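PDB 6J3A: gamma-glutamyltranspeptidase from Streptomyces lincolnensis, which probably cleaves and transfers gamma-glutamyl groups, as a homologue of the lincomycin-pathway enzyme LmbA within the N-terminal nucleophile (Ntn) hydrolase superfamily. Local coordinates for residues F12-T18 against H423-R429; M27-E31 against Y613-R617; N147-T151 against F378-G382; T482-S486 against D504-Q510; L529-A535 against S602-R608. All blocks are in the same frame, centred on the assembly; numbering follows the deposited sequence.

Contact 1: residues F12-T18 against H423-R429; sequences FGMVSST and HLDVVDR
Met14 and Val427 form a hydrogen-bonded pair at the tight heart of this antiparallel ladder, Met14 N reaching Val427 O at 2.9 Å while Val427 N returns the bond to Met14 O. Two residues on, Ser16 and Asp425 repeat the exchange, with Asp425 N 2.9 Å from Ser16 O. Strands 13-17 and 424-428 run at 175° to each other, and side chains close the spaces above and below their backbones: CB of Met14 rests against CG1 of Val427 at 3.6 Å, and on the other face Val15 and Val426 run alongside each other, with CG2 of Val15 4.1 Å from CG1 of Val426. At one end the ladder is finished by Thr18. Its N donates to His423 O at 3.2 Å, and its OG1, placed between the backbone N and the carbonyl carbon (chi1 52°), accepts a weak bond from His423 N at 3.3 Å while also bonding Glu51. An alanine here is likely to leave His423 N without this acceptor and Glu51 without its hydroxyl mate. The opposite end is looser. There the Phe12 ring meets the exposed Arg429 only glancingly, CE1 standing 4.1 Å from NH2 over one face of the guanidinium, and a classic beta bulge sets Phe12 and Gly13 together against Arg617. Strand 433-436 flanks 424-428, and 613-616 flanks 13-17; on the Met14, Ser16, Asp425 and Val427 face, strands 590-594 and 601-605 pack across, Ser16 OG bonding Ala604 O, as in the paired sheets of an Ntn hydrolase.

Contact 2: residues M27-E31 against Y613-R617; sequences MAVLE and YAVGR
Glu31 OE1 is held by two donors, Arg617 NE at 2.7 Å and the amide nitrogen of Gln24 of the second subunit. The other carboxylate oxygen, OE2, takes Arg617 NH2, also at 2.7 Å and almost straight at 178°. Arg617 therefore grips Glu31 side-on, one nitrogen to each oxygen and both on the syn side, with carboxylate and guanidinium planes only 18° apart. This two-point salt bridge fixes the rotation of both flat groups. The arginine chain runs extended from CG to NE to get there, whereas Glu31 folds at chi2 (-69°) to bring its carboxylate round to the strand. The remaining terminal nitrogen, NH1, bonds the hydroxyl of Tyr137 of the second subunit, and Phe12 makes a cation-pi contact with the same guanidinium.

Beneath the ion pair lies an apolar patch. Met27 CB presses on Val615 CG2 at 3.5 Å, and its bent chain carries the methyl CE across to Gly616 CA at 3.8 Å and, more distantly, to Arg617 CG at 4.2 Å. The sulfur of Met27 lies against Gly616 CA as well.

Helix 20-31 thus packs on strand 613-616, the last of the chain. A helix laid on the outer face of a sheet is characteristic of the alpha-beta-beta-alpha sandwich of Ntn hydrolases, and here the same surface also builds the dimer interface.

Contact 3: residues N147-T151 against F378-G382; sequences NVGVT and FDPLG
Phe378 turns the rim of its ring to Thr151: CZ stands 3.2 Å from OG1, which lies near the ring plane, and the threonine side chain stands roughly perpendicular to the phenylalanine. Val150 CG1 touches CE1 of the same ring at 3.8 Å, approaching it obliquely. The ring gets there with CG anti to the backbone N (chi1 171°). Pro380 CB also packs on the threonine hydroxyl, 3.7 Å from Thr151 OG1. One helical turn back, Asn147 spans to the end of the loop segment, where its ND2 gives Gly382 O a weak but straight bond of 3.4 Å. The receiving piece is a type I beta turn from Asp379 to Gly382, closed by Gly382 N on Asp379 O at 3.1 Å, and it lies in the long loop between helix 334-341 and strand 424-428. Behind the first shell, helix 146-154 sets the threonine: OG1 donates to Asn147 O, and Thr151 N is 3.0 Å from the same oxygen, so this carbonyl receives both the backbone N and the hydroxyl of Thr151. On the loop side, Pro380 N sits over one face of the Phe378 ring, nearer the ring's edge than its centre. His53 touches both Asn147 and Thr151, while Leu54 and Gln444 pack on Pro380.

Contact 4: residues T482-S486 against D504-Q510; sequences TLTPS and DQQDQWQ
Thr484, Gln506 and Thr482 carry most of this buried contact. Thr484 points into the helix, and its two branches do different work. With OG1 anti to the backbone N (chi1 177°), the hydroxyl donates to Asp507 OD2 at 2.7 Å, meeting the carboxylate on its syn side but 27° out of its plane. The methyl CG2 is turned against the stem of Gln506, 3.6 Å from its CB, and also comes 3.2 Å from Asp507 OD2. Gln506 extends past Thr484 in the opposite direction, so that its chain fills the space between loop and helix and its CD comes 3.5 Å from Thr482 O. At the N-terminal end of the loop segment the side chain of Thr482 meets Asp504 through its methyl, CG2 lying 3.7 Å from OD1; that carboxylate finds its polar partners in Ser546 and Arg316. At the other end, Gln510 CD lies 3.6 Å from Ser486 OG.

A cation from outside the two segments, Lys272, ties the pieces together through a salt bridge with Asp507 and hydrogen bonds with Thr484 OG1, Ser486 OG and Pro485 O, so it probably fixes loop and acid together. The turn just ahead of Asp504 carries the glycine pair that in this family probably contributes the oxyanion hole.

Segment 482-486 leads into strand 486-490, whose hairpin partner 493-499 runs on to helix 506-519; the helix thus folds back against the approach to its own hairpin, with helix 280-288 packed beside Asp507 and Gln510 and strand 61-66 behind Leu483 and Pro485.

Contact 5: residues L529-A535 against S602-R608; sequences LQGAIDA and SAAANPR
The guanidinium of Arg608 and the amide of Gln530 both make their bonds at their edges. Arg608 comes end-on to the last turn of helix 529-534, NH1 at 3.1 Å and NH2 at 3.2 Å from Ile533 O, which both share; NH1 also bonds Asn606 OD1, and NE forms a salt bridge with Glu560. Asn606 OD1 receives Arg608 N as well, an Asx turn that sets the arginine's base. The Gln530 amide grips the strand backbone. Its OE1 accepts from Ala605 N at 2.9 Å and its NE2 donates to Ala605 O at 2.8 Å, so the side chain mimics a neighbouring strand, although NE2 stands above the carbonyl plane. The other NE2 hydrogen goes to Asp534 OD1 at 2.7 Å, pinning the amide. A bend at chi2 (69°) swings it to the backbone. A leucine in its place would probably leave both polar atoms of Ala605 without these partners and Asp534 OD1 without its amide mate.

Between the polar ends, Ala604 CB is wedged under the helix, 3.5 Å from Leu529 CB and 3.7 Å from Ile533 CD1. Helix and strand 602-605 are 15° from parallel, their axes 7.3 Å apart. Strand 601-605 lies between 8-10 and 590-594; helix 506-519 packs beside Ala532 and Ile533, and strand 13-17 covers the Ala603 and Ala605 face.

Contacts 1, 2 and 5 stack as one layered block. The centres of contacts 1 and 2 are about 7 Å apart, joined where Val15 N meets Val615 O at 2.7 Å, and contact 5 lies about 13 Å from contact 1, centre to centre. From helix 20-31 through the two packed sheets to helix 529-534, they trace the alpha-beta-beta-alpha order of an Ntn hydrolase. The centre of contact 4 is about 18 Å from that of contact 1, yet the two touch through His423 NE2 and Pro485 CB. By family pattern, the nucleophile probably lies just ahead of 423-429, near contact 4. Contact 3 stands apart, its nearest atoms about 5 Å from contact 4 and about 7 Å from contact 1.

Contact 1: residues F12-T18 against H423-R429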
# COMPACT_ATOMS: atom_id res chain seq x y z
N PHE A 12 -11.46 -11.34 -0.26
CA PHE A 12 -11.17 -11.92 -1.55
C PHE A 12 -9.75 -12.48 -1.63
O PHE A 12 -9.55 -13.56 -2.18
CB PHE A 12 -11.41 -10.93 -2.69
CG PHE A 12 -11.09 -11.51 -4.03
CD1 PHE A 12 -11.97 -12.41 -4.64
CD2 PHE A 12 -9.88 -11.24 -4.66
CE1 PHE A 12 -11.66 -12.98 -5.87
CE2 PHE A 12 -9.56 -11.82 -5.88
CZ PHE A 12 -10.46 -12.69 -6.49
N GLY A 13 -8.76 -11.74 -1.14
CA GLY A 13 -7.38 -12.21 -1.17
C GLY A 13 -6.42 -11.18 -0.62
O GLY A 13 -6.73 -10.00 -0.61
N MET A 14 -5.26 -11.64 -0.15
CA MET A 14 -4.24 -10.74 0.40
C MET A 14 -2.84 -11.20 0.00
O MET A 14 -2.56 -12.40 0.03
CB MET A 14 -4.33 -10.64 1.92
CG MET A 14 -5.53 -9.86 2.46
SD MET A 14 -5.45 -8.09 2.14
CE MET A 14 -7.15 -7.64 2.52
N VAL A 15 -1.99 -10.24 -0.37
CA VAL A 15 -0.59 -10.51 -0.71
C VAL A 15 0.34 -9.53 0.01
O VAL A 15 0.04 -8.35 0.12
CB VAL A 15 -0.35 -10.43 -2.23
CG1 VAL A 15 1.10 -10.77 -2.54
CG2 VAL A 15 -1.29 -11.38 -2.99
N SER A 16 1.47 -10.03 0.50
CA SER A 16 2.50 -9.19 1.07
C SER A 16 3.89 -9.65 0.61
O SER A 16 4.32 -10.75 0.94
CB SER A 16 2.41 -9.20 2.59
OG SER A 16 3.23 -8.20 3.14
N SER A 17 4.56 -8.77 -0.15
CA SER A 17 5.91 -8.99 -0.67
C SER A 17 6.88 -7.95 -0.16
O SER A 17 6.51 -6.98 0.51
CB SER A 17 5.93 -8.89 -2.20
OG SER A 17 5.41 -10.05 -2.78
N THR A 18 8.14 -8.18 -0.53
CA THR A 18 9.21 -7.20 -0.40
C THR A 18 9.31 -6.27 -1.61
O THR A 18 10.24 -5.47 -1.68
CB THR A 18 10.59 -7.90 -0.21
OG1 THR A 18 10.79 -8.90 -1.22
CG2 THR A 18 10.66 -8.56 1.15
N HIS A 423 10.85 -12.02 -0.03
CA HIS A 423 9.76 -12.78 0.59
C HIS A 423 8.40 -12.45 -0.01
O HIS A 423 8.17 -11.33 -0.44
CB HIS A 423 9.71 -12.55 2.10
CG HIS A 423 8.86 -13.55 2.82
ND1 HIS A 423 7.53 -13.34 3.10
CD2 HIS A 423 9.16 -14.78 3.29
CE1 HIS A 423 7.05 -14.40 3.72
NE2 HIS A 423 8.01 -15.29 3.84
N LEU A 424 7.51 -13.44 -0.04
CA LEU A 424 6.11 -13.19 -0.34
C LEU A 424 5.20 -14.13 0.46
O LEU A 424 5.57 -15.28 0.74
CB LEU A 424 5.83 -13.24 -1.84
CG LEU A 424 5.58 -14.57 -2.54
CD1 LEU A 424 5.12 -14.31 -3.96
CD2 LEU A 424 6.84 -15.41 -2.55
N ASP A 425 4.03 -13.61 0.85
CA ASP A 425 2.96 -14.37 1.51
C ASP A 425 1.69 -14.19 0.72
O ASP A 425 1.46 -13.11 0.19
CB ASP A 425 2.65 -13.84 2.90
CG ASP A 425 3.84 -13.80 3.80
OD1 ASP A 425 4.27 -14.90 4.21
OD2 ASP A 425 4.33 -12.70 4.11
N VAL A 426 0.86 -15.23 0.66
CA VAL A 426 -0.47 -15.11 0.05
C VAL A 426 -1.51 -15.85 0.88
O VAL A 426 -1.23 -16.90 1.43
CB VAL A 426 -0.52 -15.66 -1.40
CG1 VAL A 426 -1.86 -15.33 -2.06
CG2 VAL A 426 0.61 -15.09 -2.24
N VAL A 427 -2.70 -15.27 0.98
CA VAL A 427 -3.88 -15.97 1.46
C VAL A 427 -5.01 -15.70 0.47
O VAL A 427 -5.21 -14.56 0.05
CB VAL A 427 -4.25 -15.55 2.89
CG1 VAL A 427 -4.47 -14.05 3.01
CG2 VAL A 427 -5.47 -16.33 3.38
N ASP A 428 -5.73 -16.74 0.08
CA ASP A 428 -6.78 -16.61 -0.93
C ASP A 428 -8.20 -16.73 -0.33
O ASP A 428 -8.35 -16.95 0.88
CB ASP A 428 -6.55 -17.58 -2.10
CG ASP A 428 -6.64 -19.05 -1.69
OD1 ASP A 428 -7.20 -19.37 -0.63
OD2 ASP A 428 -6.13 -19.89 -2.45
N ARG A 429 -9.22 -16.59 -1.18
CA ARG A 429 -10.63 -16.59 -0.78
C ARG A 429 -11.10 -17.92 -0.16
O ARG A 429 -12.05 -17.95 0.63
CB ARG A 429 -11.53 -16.22 -1.97
CG ARG A 429 -11.69 -17.30 -3.02
CD ARG A 429 -12.37 -16.81 -4.29
NE ARG A 429 -13.73 -16.32 -4.05
CZ ARG A 429 -14.60 -15.98 -5.00
NH1 ARG A 429 -15.81 -15.53 -4.66
NH2 ARG A 429 -14.27 -16.08 -6.29

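Contact 2: residues M27-E31 against Y613-R617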
# COMPACT_ATOMS: atom_id res chain seq x y z
N MET A 27 -1.46 -10.71 -6.92
CA MET A 27 -2.85 -10.35 -6.70
C MET A 27 -3.65 -10.43 -7.99
O MET A 27 -4.80 -10.85 -7.98
CB MET A 27 -2.93 -8.94 -6.14
CG MET A 27 -4.33 -8.53 -5.72
SD MET A 27 -4.82 -9.43 -4.26
CE MET A 27 -6.59 -9.18 -4.28
N ALA A 28 -3.04 -10.00 -9.09
CA ALA A 28 -3.64 -10.14 -10.42
C ALA A 28 -4.07 -11.58 -10.72
O ALA A 28 -5.11 -11.82 -11.32
CB ALA A 28 -2.68 -9.64 -11.50
N VAL A 29 -3.26 -12.54 -10.28
CA VAL A 29 -3.58 -13.95 -10.46
C VAL A 29 -4.81 -14.34 -9.65
O VAL A 29 -5.66 -15.09 -10.14
CB VAL A 29 -2.36 -14.83 -10.11
CG1 VAL A 29 -2.72 -16.31 -10.06
CG2 VAL A 29 -1.25 -14.58 -11.13
N LEU A 30 -4.92 -13.83 -8.43
CA LEU A 30 -6.12 -14.07 -7.63
C LEU A 30 -7.35 -13.50 -8.32
O LEU A 30 -8.34 -14.21 -8.47
CB LEU A 30 -5.97 -13.50 -6.22
CG LEU A 30 -4.85 -14.10 -5.36
CD1 LEU A 30 -4.88 -13.49 -3.97
CD2 LEU A 30 -4.96 -15.62 -5.26
N GLU A 31 -7.24 -12.27 -8.80
CA GLU A 31 -8.32 -11.61 -9.55
C GLU A 31 -8.78 -12.38 -10.79
O GLU A 31 -9.93 -12.29 -11.21
CB GLU A 31 -7.89 -10.19 -9.97
CG GLU A 31 -7.65 -9.21 -8.83
CD GLU A 31 -8.91 -8.80 -8.09
OE1 GLU A 31 -8.79 -8.02 -7.12
OE2 GLU A 31 -10.03 -9.24 -8.47
N TYR A 613 5.39 -4.09 0.24
CA TYR A 613 4.03 -3.61 0.04
C TYR A 613 3.02 -4.76 0.10
O TYR A 613 3.27 -5.84 -0.45
CB TYR A 613 3.91 -2.86 -1.30
CG TYR A 613 2.91 -1.72 -1.30
CD1 TYR A 613 3.08 -0.60 -0.44
CD2 TYR A 613 1.80 -1.73 -2.15
CE1 TYR A 613 2.16 0.45 -0.44
CE2 TYR A 613 0.88 -0.68 -2.16
CZ TYR A 613 1.05 0.41 -1.31
OH TYR A 613 0.12 1.43 -1.34
N ALA A 614 1.91 -4.49 0.79
CA ALA A 614 0.77 -5.40 0.84
C ALA A 614 -0.36 -4.92 -0.08
O ALA A 614 -0.57 -3.71 -0.25
CB ALA A 614 0.25 -5.53 2.27
N VAL A 615 -1.07 -5.87 -0.70
CA VAL A 615 -2.28 -5.56 -1.46
C VAL A 615 -3.36 -6.61 -1.22
O VAL A 615 -3.05 -7.79 -1.03
CB VAL A 615 -2.04 -5.40 -3.00
CG1 VAL A 615 -0.92 -4.42 -3.26
CG2 VAL A 615 -1.73 -6.73 -3.69
N GLY A 616 -4.61 -6.18 -1.23
CA GLY A 616 -5.73 -7.11 -1.23
C GLY A 616 -7.06 -6.43 -1.00
O GLY A 616 -7.14 -5.20 -0.92
N ARG A 617 -8.11 -7.25 -0.89
CA ARG A 617 -9.48 -6.75 -0.79
C ARG A 617 -10.50 -7.82 -0.38
O ARG A 617 -10.14 -8.98 -0.20
CB ARG A 617 -9.92 -6.10 -2.12
CG ARG A 617 -10.02 -7.07 -3.27
CD ARG A 617 -10.66 -6.43 -4.49
NE ARG A 617 -10.89 -7.42 -5.54
CZ ARG A 617 -11.99 -8.17 -5.68
NH1 ARG A 617 -13.02 -8.06 -4.85
NH2 ARG A 617 -12.06 -9.05 -6.68

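Contact 3: residues N147-T151 against F378-G382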
# COMPACT_ATOMS: atom_id res chain seq x y z
N ASN A 147 18.70 0.60 -5.02
CA ASN A 147 19.60 -0.51 -4.68
C ASN A 147 20.03 -1.45 -5.82
O ASN A 147 21.06 -2.09 -5.71
CB ASN A 147 19.01 -1.35 -3.55
CG ASN A 147 19.17 -0.68 -2.19
OD1 ASN A 147 19.97 0.24 -2.01
ND2 ASN A 147 18.41 -1.17 -1.21
N VAL A 148 19.26 -1.53 -6.91
CA VAL A 148 19.68 -2.35 -8.04
C VAL A 148 20.98 -1.79 -8.63
O VAL A 148 22.01 -2.46 -8.68
CB VAL A 148 18.60 -2.42 -9.14
CG1 VAL A 148 19.09 -3.18 -10.36
CG2 VAL A 148 17.35 -3.10 -8.60
N GLY A 149 20.92 -0.54 -9.06
CA GLY A 149 22.05 0.12 -9.70
C GLY A 149 23.20 0.34 -8.74
O GLY A 149 24.36 0.15 -9.12
N VAL A 150 22.88 0.72 -7.51
CA VAL A 150 23.91 0.91 -6.49
C VAL A 150 24.67 -0.40 -6.27
O VAL A 150 25.88 -0.37 -6.05
CB VAL A 150 23.34 1.46 -5.16
CG1 VAL A 150 24.36 1.41 -4.03
CG2 VAL A 150 22.87 2.90 -5.35
N THR A 151 23.95 -1.53 -6.34
CA THR A 151 24.57 -2.86 -6.23
C THR A 151 25.49 -3.15 -7.40
O THR A 151 26.64 -3.52 -7.21
CB THR A 151 23.53 -4.02 -6.15
OG1 THR A 151 22.71 -3.88 -4.98
CG2 THR A 151 24.22 -5.37 -6.06
N PHE A 378 29.05 -4.07 1.73
CA PHE A 378 27.81 -3.60 1.12
C PHE A 378 26.63 -4.55 1.39
O PHE A 378 26.73 -5.77 1.18
CB PHE A 378 28.00 -3.41 -0.38
CG PHE A 378 26.72 -3.14 -1.14
CD1 PHE A 378 26.12 -1.88 -1.09
CD2 PHE A 378 26.13 -4.15 -1.90
CE1 PHE A 378 24.94 -1.63 -1.78
CE2 PHE A 378 24.95 -3.90 -2.60
CZ PHE A 378 24.36 -2.64 -2.54
N ASP A 379 25.52 -3.96 1.86
CA ASP A 379 24.26 -4.67 2.08
C ASP A 379 23.26 -4.23 1.00
O ASP A 379 22.80 -3.08 1.04
CB ASP A 379 23.73 -4.36 3.49
CG ASP A 379 22.48 -5.18 3.87
OD1 ASP A 379 22.34 -6.37 3.46
OD2 ASP A 379 21.65 -4.62 4.62
N PRO A 380 22.90 -5.13 0.04
CA PRO A 380 21.96 -4.77 -1.04
C PRO A 380 20.50 -4.59 -0.57
O PRO A 380 19.62 -4.20 -1.35
CB PRO A 380 22.06 -5.97 -2.00
CG PRO A 380 22.37 -7.12 -1.10
CD PRO A 380 23.19 -6.58 0.04
N LEU A 381 20.29 -4.91 0.71
CA LEU A 381 19.03 -4.84 1.42
C LEU A 381 18.86 -3.50 2.17
O LEU A 381 17.76 -3.17 2.61
CB LEU A 381 19.04 -5.99 2.44
CG LEU A 381 17.71 -6.58 2.89
CD1 LEU A 381 17.17 -7.53 1.82
CD2 LEU A 381 17.89 -7.28 4.23
N GLY A 382 19.94 -2.72 2.29
CA GLY A 382 20.04 -1.61 3.25
C GLY A 382 19.17 -0.40 2.99
O GLY A 382 19.10 0.10 1.87

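Contact 4: residues T482-S486 against D504-Q510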
# COMPACT_ATOMS: atom_id res chain seq x y z
N THR A 482 19.92 -19.78 5.53
CA THR A 482 19.29 -18.71 6.34
C THR A 482 17.79 -18.50 6.05
O THR A 482 17.08 -17.90 6.85
CB THR A 482 20.01 -17.36 6.20
OG1 THR A 482 20.25 -17.09 4.82
CG2 THR A 482 21.31 -17.38 6.97
N LEU A 483 17.34 -19.03 4.91
CA LEU A 483 15.99 -18.82 4.41
C LEU A 483 14.98 -19.55 5.29
O LEU A 483 15.04 -20.76 5.44
CB LEU A 483 15.89 -19.34 2.97
CG LEU A 483 17.02 -18.90 2.03
CD1 LEU A 483 16.69 -19.30 0.60
CD2 LEU A 483 17.36 -17.41 2.14
N THR A 484 14.03 -18.79 5.84
CA THR A 484 13.19 -19.29 6.90
C THR A 484 11.83 -18.60 6.97
O THR A 484 11.60 -17.72 7.81
CB THR A 484 13.93 -19.24 8.25
OG1 THR A 484 13.04 -19.67 9.28
CG2 THR A 484 14.48 -17.84 8.57
N PRO A 485 10.88 -19.04 6.12
CA PRO A 485 9.51 -18.53 6.24
C PRO A 485 8.79 -19.11 7.47
O PRO A 485 9.28 -20.06 8.08
CB PRO A 485 8.84 -19.00 4.94
CG PRO A 485 9.62 -20.18 4.49
CD PRO A 485 11.01 -20.08 5.08
N SER A 486 7.64 -18.54 7.78
CA SER A 486 6.84 -18.95 8.95
C SER A 486 5.38 -19.08 8.60
O SER A 486 4.85 -18.36 7.74
CB SER A 486 6.96 -17.92 10.08
OG SER A 486 8.31 -17.60 10.36
N ASP A 504 21.06 -13.59 8.78
CA ASP A 504 21.08 -14.01 10.19
C ASP A 504 20.11 -13.23 11.07
O ASP A 504 19.88 -13.60 12.22
CB ASP A 504 22.50 -13.92 10.76
CG ASP A 504 23.43 -14.91 10.11
OD1 ASP A 504 23.05 -16.09 9.94
OD2 ASP A 504 24.55 -14.51 9.74
N GLN A 505 19.55 -12.15 10.53
CA GLN A 505 18.50 -11.41 11.22
C GLN A 505 17.08 -11.97 10.99
O GLN A 505 16.18 -11.63 11.75
CB GLN A 505 18.55 -9.93 10.84
CG GLN A 505 19.85 -9.22 11.21
CD GLN A 505 20.94 -9.34 10.15
OE1 GLN A 505 20.93 -8.65 9.14
NE2 GLN A 505 21.91 -10.21 10.40
N GLN A 506 16.90 -12.83 9.97
CA GLN A 506 15.56 -13.32 9.57
C GLN A 506 14.70 -13.83 10.72
O GLN A 506 13.58 -13.34 10.93
CB GLN A 506 15.67 -14.44 8.53
CG GLN A 506 16.00 -13.98 7.13
CD GLN A 506 15.51 -14.93 6.05
OE1 GLN A 506 16.16 -15.09 5.01
NE2 GLN A 506 14.36 -15.55 6.28
N ASP A 507 15.21 -14.82 11.45
CA ASP A 507 14.49 -15.38 12.61
C ASP A 507 14.78 -14.67 13.94
O ASP A 507 14.44 -15.20 15.00
CB ASP A 507 14.75 -16.88 12.75
CG ASP A 507 13.80 -17.74 11.93
OD1 ASP A 507 12.67 -17.30 11.61
OD2 ASP A 507 14.20 -18.88 11.62
N GLN A 508 15.43 -13.51 13.90
CA GLN A 508 15.43 -12.60 15.04
C GLN A 508 14.25 -11.65 14.86
O GLN A 508 13.37 -11.49 15.72
CB GLN A 508 16.74 -11.82 15.13
CG GLN A 508 18.00 -12.67 15.11
CD GLN A 508 19.24 -11.86 15.44
OE1 GLN A 508 19.30 -11.20 16.49
NE2 GLN A 508 20.24 -11.89 14.56
N TRP A 509 14.23 -11.02 13.69
CA TRP A 509 13.20 -10.06 13.36
C TRP A 509 11.82 -10.69 13.40
O TRP A 509 10.89 -10.09 13.94
CB TRP A 509 13.48 -9.46 11.97
CG TRP A 509 14.64 -8.49 11.93
CD1 TRP A 509 15.16 -7.75 12.96
CD2 TRP A 509 15.37 -8.13 10.76
NE1 TRP A 509 16.20 -6.97 12.50
CE2 TRP A 509 16.34 -7.17 11.15
CE3 TRP A 509 15.30 -8.52 9.41
CZ2 TRP A 509 17.24 -6.61 10.25
CZ3 TRP A 509 16.19 -7.95 8.51
CH2 TRP A 509 17.15 -7.01 8.93
N GLN A 510 11.70 -11.90 12.86
CA GLN A 510 10.45 -12.63 12.88
C GLN A 510 10.00 -12.98 14.29
O GLN A 510 8.81 -12.90 14.60
CB GLN A 510 10.53 -13.91 12.05
CG GLN A 510 10.31 -13.68 10.57
CD GLN A 510 10.59 -14.91 9.75
OE1 GLN A 510 11.76 -15.26 9.51
NE2 GLN A 510 9.53 -15.57 9.29

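Contact 5: residues L529-A535 against S602-R608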
# COMPACT_ATOMS: atom_id res chain seq x y z
N LEU A 529 -1.03 -6.46 12.76
CA LEU A 529 0.06 -6.85 11.88
C LEU A 529 0.99 -5.67 11.60
O LEU A 529 2.19 -5.75 11.88
CB LEU A 529 -0.46 -7.41 10.55
CG LEU A 529 -1.37 -8.65 10.57
CD1 LEU A 529 -1.73 -9.09 9.14
CD2 LEU A 529 -0.73 -9.82 11.32
N GLN A 530 0.44 -4.59 11.05
CA GLN A 530 1.27 -3.44 10.65
C GLN A 530 1.90 -2.70 11.84
O GLN A 530 3.03 -2.22 11.73
CB GLN A 530 0.49 -2.47 9.76
CG GLN A 530 1.33 -1.36 9.14
CD GLN A 530 2.31 -1.85 8.09
OE1 GLN A 530 1.93 -2.55 7.15
NE2 GLN A 530 3.58 -1.47 8.24
N GLY A 531 1.19 -2.61 12.96
CA GLY A 531 1.75 -2.00 14.16
C GLY A 531 2.93 -2.80 14.68
O GLY A 531 3.89 -2.24 15.22
N ALA A 532 2.86 -4.13 14.51
CA ALA A 532 3.96 -5.02 14.87
C ALA A 532 5.15 -4.83 13.93
O ALA A 532 6.29 -4.76 14.38
CB ALA A 532 3.50 -6.47 14.86
N ILE A 533 4.88 -4.70 12.63
CA ILE A 533 5.92 -4.43 11.64
C ILE A 533 6.58 -3.07 11.83
O ILE A 533 7.81 -2.97 11.83
CB ILE A 533 5.36 -4.51 10.21
CG1 ILE A 533 5.01 -5.97 9.89
CG2 ILE A 533 6.37 -3.96 9.21
CD1 ILE A 533 4.40 -6.22 8.52
N ASP A 534 5.76 -2.02 11.94
CA ASP A 534 6.23 -0.65 12.26
C ASP A 534 7.07 -0.61 13.52
O ASP A 534 8.03 0.14 13.58
CB ASP A 534 5.06 0.33 12.45
CG ASP A 534 4.48 0.86 11.13
OD1 ASP A 534 4.70 0.27 10.05
OD2 ASP A 534 3.77 1.88 11.20
N ALA A 535 6.71 -1.42 14.52
CA ALA A 535 7.41 -1.40 15.81
C ALA A 535 8.93 -1.39 15.64
O ALA A 535 9.47 -2.10 14.77
CB ALA A 535 6.99 -2.58 16.67
N SER A 602 -6.44 -10.52 6.18
CA SER A 602 -5.71 -9.27 6.40
C SER A 602 -4.27 -9.34 5.87
O SER A 602 -3.81 -10.39 5.42
CB SER A 602 -5.79 -8.84 7.88
OG SER A 602 -5.38 -9.87 8.75
N ALA A 603 -3.59 -8.19 5.86
CA ALA A 603 -2.22 -8.09 5.36
C ALA A 603 -1.56 -6.82 5.83
O ALA A 603 -2.20 -5.79 5.98
CB ALA A 603 -2.19 -8.12 3.85
N ALA A 604 -0.25 -6.92 6.05
CA ALA A 604 0.59 -5.78 6.36
C ALA A 604 1.92 -5.95 5.63
O ALA A 604 2.20 -7.01 5.07
CB ALA A 604 0.79 -5.64 7.86
N ALA A 605 2.72 -4.89 5.61
CA ALA A 605 4.03 -4.92 4.99
C ALA A 605 4.95 -3.83 5.51
O ALA A 605 4.51 -2.75 5.90
CB ALA A 605 3.91 -4.83 3.47
N ASN A 606 6.24 -4.14 5.46
CA ASN A 606 7.30 -3.26 5.94
C ASN A 606 7.44 -1.99 5.11
O ASN A 606 7.46 -2.07 3.88
CB ASN A 606 8.63 -4.02 5.93
CG ASN A 606 9.82 -3.10 6.06
OD1 ASN A 606 10.04 -2.49 7.11
ND2 ASN A 606 10.58 -2.98 4.98
N PRO A 607 7.54 -0.82 5.77
CA PRO A 607 7.72 0.44 5.06
C PRO A 607 9.19 0.84 4.81
O PRO A 607 9.44 1.74 4.02
CB PRO A 607 7.06 1.44 6.00
CG PRO A 607 7.40 0.92 7.35
CD PRO A 607 7.43 -0.58 7.23
N ARG A 608 10.12 0.17 5.49
CA ARG A 608 11.53 0.54 5.44
C ARG A 608 12.09 0.20 4.07
O ARG A 608 11.94 -0.92 3.60
CB ARG A 608 12.32 -0.21 6.52
CG ARG A 608 11.82 -0.03 7.94
CD ARG A 608 12.46 -1.05 8.86
NE ARG A 608 11.98 -0.96 10.24
CZ ARG A 608 10.82 -1.44 10.68
NH1 ARG A 608 9.97 -2.06 9.86
NH2 ARG A 608 10.51 -1.30 11.97